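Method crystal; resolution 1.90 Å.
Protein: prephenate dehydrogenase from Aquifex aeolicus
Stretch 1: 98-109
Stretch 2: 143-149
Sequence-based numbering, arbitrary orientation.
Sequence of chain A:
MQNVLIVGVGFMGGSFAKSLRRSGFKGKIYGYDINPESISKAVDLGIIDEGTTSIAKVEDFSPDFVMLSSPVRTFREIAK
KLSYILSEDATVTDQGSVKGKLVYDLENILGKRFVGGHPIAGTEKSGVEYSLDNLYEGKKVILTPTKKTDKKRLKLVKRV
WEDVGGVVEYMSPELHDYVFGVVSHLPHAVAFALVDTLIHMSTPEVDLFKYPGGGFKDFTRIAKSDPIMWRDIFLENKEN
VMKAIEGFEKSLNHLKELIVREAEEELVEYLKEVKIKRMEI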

# COMPACT_ATOMS: atom_id res chain seq x y z
N VAL A 98 8.32 -17.86 8.00
CA VAL A 98 9.15 -18.51 7.00
C VAL A 98 9.21 -20.02 7.26
O VAL A 98 9.09 -20.48 8.39
N LYS A 99 9.39 -20.77 6.18
CA LYS A 99 9.48 -22.22 6.27
C LYS A 99 10.81 -22.57 5.61
O LYS A 99 11.87 -22.34 6.19
N GLY A 100 10.76 -23.08 4.39
CA GLY A 100 11.99 -23.41 3.69
C GLY A 100 12.94 -24.27 4.49
O GLY A 100 12.53 -25.27 5.08
N LYS A 101 14.21 -23.88 4.52
CA LYS A 101 15.24 -24.62 5.24
C LYS A 101 14.91 -24.87 6.71
O LYS A 101 15.32 -25.89 7.28
N LEU A 102 14.19 -23.94 7.32
CA LEU A 102 13.81 -24.07 8.72
C LEU A 102 13.05 -25.36 9.00
O LEU A 102 13.22 -25.96 10.06
N VAL A 103 12.22 -25.77 8.06
CA VAL A 103 11.43 -26.98 8.24
C VAL A 103 12.30 -28.23 8.29
O VAL A 103 12.04 -29.12 9.09
N TYR A 104 13.31 -28.30 7.43
CA TYR A 104 14.19 -29.46 7.40
C TYR A 104 15.11 -29.49 8.62
O TYR A 104 15.43 -30.57 9.13
N ASP A 105 15.53 -28.32 9.08
CA ASP A 105 16.40 -28.27 10.25
C ASP A 105 15.62 -28.71 11.49
O ASP A 105 16.15 -29.41 12.35
N LEU A 106 14.36 -28.30 11.58
CA LEU A 106 13.53 -28.67 12.71
C LEU A 106 13.20 -30.16 12.69
O LEU A 106 13.10 -30.79 13.75
N GLU A 107 13.05 -30.73 11.50
CA GLU A 107 12.77 -32.16 11.37
C GLU A 107 14.00 -32.95 11.80
O GLU A 107 13.88 -33.99 12.43
N ASN A 108 15.18 -32.45 11.46
CA ASN A 108 16.42 -33.13 11.82
C ASN A 108 16.70 -33.08 13.32
O ASN A 108 17.47 -33.88 13.84
N ILE A 109 16.06 -32.13 14.01
CA ILE A 109 16.26 -31.97 15.45
C ILE A 109 15.15 -32.60 16.29
O ILE A 109 15.43 -33.19 17.35
N LEU A 143 0.45 -25.43 5.72
CA LEU A 143 1.23 -26.46 6.38
C LEU A 143 2.21 -26.92 5.31
O LEU A 143 1.85 -27.03 4.14
N THR A 144 3.46 -27.16 5.71
CA THR A 144 4.47 -27.58 4.76
C THR A 144 5.01 -28.97 5.06
O THR A 144 6.12 -29.13 5.58
N PRO A 145 4.23 -30.01 4.74
CA PRO A 145 4.68 -31.37 4.99
C PRO A 145 5.74 -31.79 3.98
O PRO A 145 5.80 -31.26 2.87
N THR A 146 6.59 -32.73 4.38
CA THR A 146 7.64 -33.25 3.52
C THR A 146 7.45 -34.77 3.45
O THR A 146 6.41 -35.29 3.85
N LYS A 147 8.47 -35.47 2.96
CA LYS A 147 8.37 -36.92 2.86
C LYS A 147 8.57 -37.56 4.24
O LYS A 147 8.02 -38.61 4.52
N LYS A 148 9.36 -36.90 5.08
CA LYS A 148 9.64 -37.40 6.43
C LYS A 148 8.52 -37.05 7.41
O LYS A 148 8.53 -37.50 8.55
N THR A 149 7.57 -36.24 6.96
CA THR A 149 6.45 -35.83 7.80
C THR A 149 5.54 -36.99 8.17
O THR A 149 5.25 -37.85 7.33

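Stretch 2 runs alongside the first turns of the helix of stretch 1. The CA-to-CB bond of Leu143 points away from stretch 1. Thr144 turns toward it in the p rotamer (chi1 61°), placing OG1 3.3 Å from both Lys99 CD and Val103 CG2. Both neighbours are aliphatic carbons, and this buried hydroxyl has no polar partner anywhere in the model. Lys99 starts toward Thr144 but then leads away, through m, m, p and p torsions, so that its NZ donates to Val98 O at 2.9 Å.

Pro145 points away, and Thr146 returns to the contact, again with chi1 p. Its methyl CG2 lies 3.5 Å from Tyr104 CE1, approaching the ring obliquely, and 4.2 Å from Val103 CG1 (Val103 is t). Its hydroxyl makes the main polar link: Thr146 OG1 donates to Glu107 OE2 at 2.6 Å, the carboxylate being carried inward by chi1 m and chi2 t.

Lys147 takes no part. Lys148, m and then extended, sets CB 4.2 Å from Glu107 OE1, while its NZ stays 3.9 Å from Asn108 OD1. Thr149 (m) closes the segment: its OG1 accepts from Thr146 N at 2.6 Å, in nearly linear geometry, and lies 3.4 Å from Glu107 OE2, a weak hydrogen bond at most.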

# COMPACT_ATOMS: atom_id res chain seq x y z
CB VAL A 98 10.60 -17.95 7.00
CG1 VAL A 98 10.58 -16.45 6.71
CG2 VAL A 98 11.27 -18.22 8.33
CB LYS A 99 8.30 -22.87 5.53
CG LYS A 99 6.92 -22.53 6.12
CD LYS A 99 6.50 -23.47 7.27
CE LYS A 99 7.29 -23.24 8.56
NZ LYS A 99 6.85 -22.04 9.34
CB LYS A 101 16.58 -23.90 5.13
CG LYS A 101 17.74 -24.69 5.71
CD LYS A 101 19.07 -24.02 5.43
CE LYS A 101 20.23 -24.93 5.83
NZ LYS A 101 20.20 -26.23 5.09
CB LEU A 102 12.95 -22.88 9.14
CG LEU A 102 12.34 -22.98 10.54
CD1 LEU A 102 13.44 -22.79 11.59
CD2 LEU A 102 11.26 -21.93 10.71
CB VAL A 103 10.38 -27.14 7.12
CG1 VAL A 103 9.70 -28.49 7.24
CG2 VAL A 103 9.35 -26.03 7.22
CB TYR A 104 15.02 -29.46 6.11
CG TYR A 104 14.17 -29.47 4.86
CD1 TYR A 104 13.30 -30.53 4.60
CD2 TYR A 104 14.22 -28.41 3.95
CE1 TYR A 104 12.48 -30.53 3.47
CE2 TYR A 104 13.40 -28.40 2.82
CZ TYR A 104 12.54 -29.46 2.59
OH TYR A 104 11.72 -29.44 1.48
CB ASP A 105 16.96 -26.87 10.47
CG ASP A 105 17.86 -26.42 9.34
OD1 ASP A 105 18.52 -27.28 8.72
OD2 ASP A 105 17.92 -25.20 9.08
CB LEU A 106 12.25 -27.83 12.75
CG LEU A 106 12.47 -26.34 13.03
CD1 LEU A 106 11.13 -25.62 13.19
CD2 LEU A 106 13.29 -26.17 14.31
CB GLU A 107 12.43 -32.54 9.92
CG GLU A 107 11.16 -31.92 9.34
CD GLU A 107 10.80 -32.53 7.99
OE1 GLU A 107 11.71 -32.69 7.15
OE2 GLU A 107 9.61 -32.83 7.77
CB ASN A 108 17.62 -32.52 11.08
CG ASN A 108 17.57 -32.76 9.58
OD1 ASN A 108 17.11 -33.80 9.13
ND2 ASN A 108 18.06 -31.80 8.81
CB ILE A 109 16.36 -30.48 15.83
CG1 ILE A 109 17.60 -29.86 15.20
CG2 ILE A 109 16.42 -30.33 17.35
CD1 ILE A 109 17.73 -28.36 15.44
CB LEU A 143 0.35 -27.62 6.85
CG LEU A 143 -0.72 -27.24 7.89
CD1 LEU A 143 -1.30 -28.51 8.51
CD2 LEU A 143 -0.09 -26.37 8.98
CB THR A 144 5.65 -26.57 4.73
OG1 THR A 144 6.26 -26.50 6.02
CG2 THR A 144 5.14 -25.19 4.34
CB PRO A 145 3.40 -32.18 4.86
CG PRO A 145 2.67 -31.45 3.79
CD PRO A 145 2.86 -30.00 4.20
CB THR A 146 9.03 -32.96 4.09
OG1 THR A 146 9.22 -33.70 5.30
CG2 THR A 146 9.19 -31.48 4.37
CB LYS A 147 9.42 -37.46 1.88
CG LYS A 147 9.22 -38.92 1.51
CD LYS A 147 10.19 -39.35 0.40
CE LYS A 147 9.93 -40.78 -0.05
NZ LYS A 147 10.82 -41.16 -1.18
CB LYS A 148 10.95 -36.82 6.95
CG LYS A 148 12.15 -37.08 6.05
CD LYS A 148 13.43 -36.55 6.66
CE LYS A 148 14.62 -36.77 5.74
NZ LYS A 148 15.90 -36.33 6.36
CB THR A 149 5.60 -34.74 7.11
OG1 THR A 149 6.42 -33.60 6.83
CG2 THR A 149 4.45 -34.31 8.00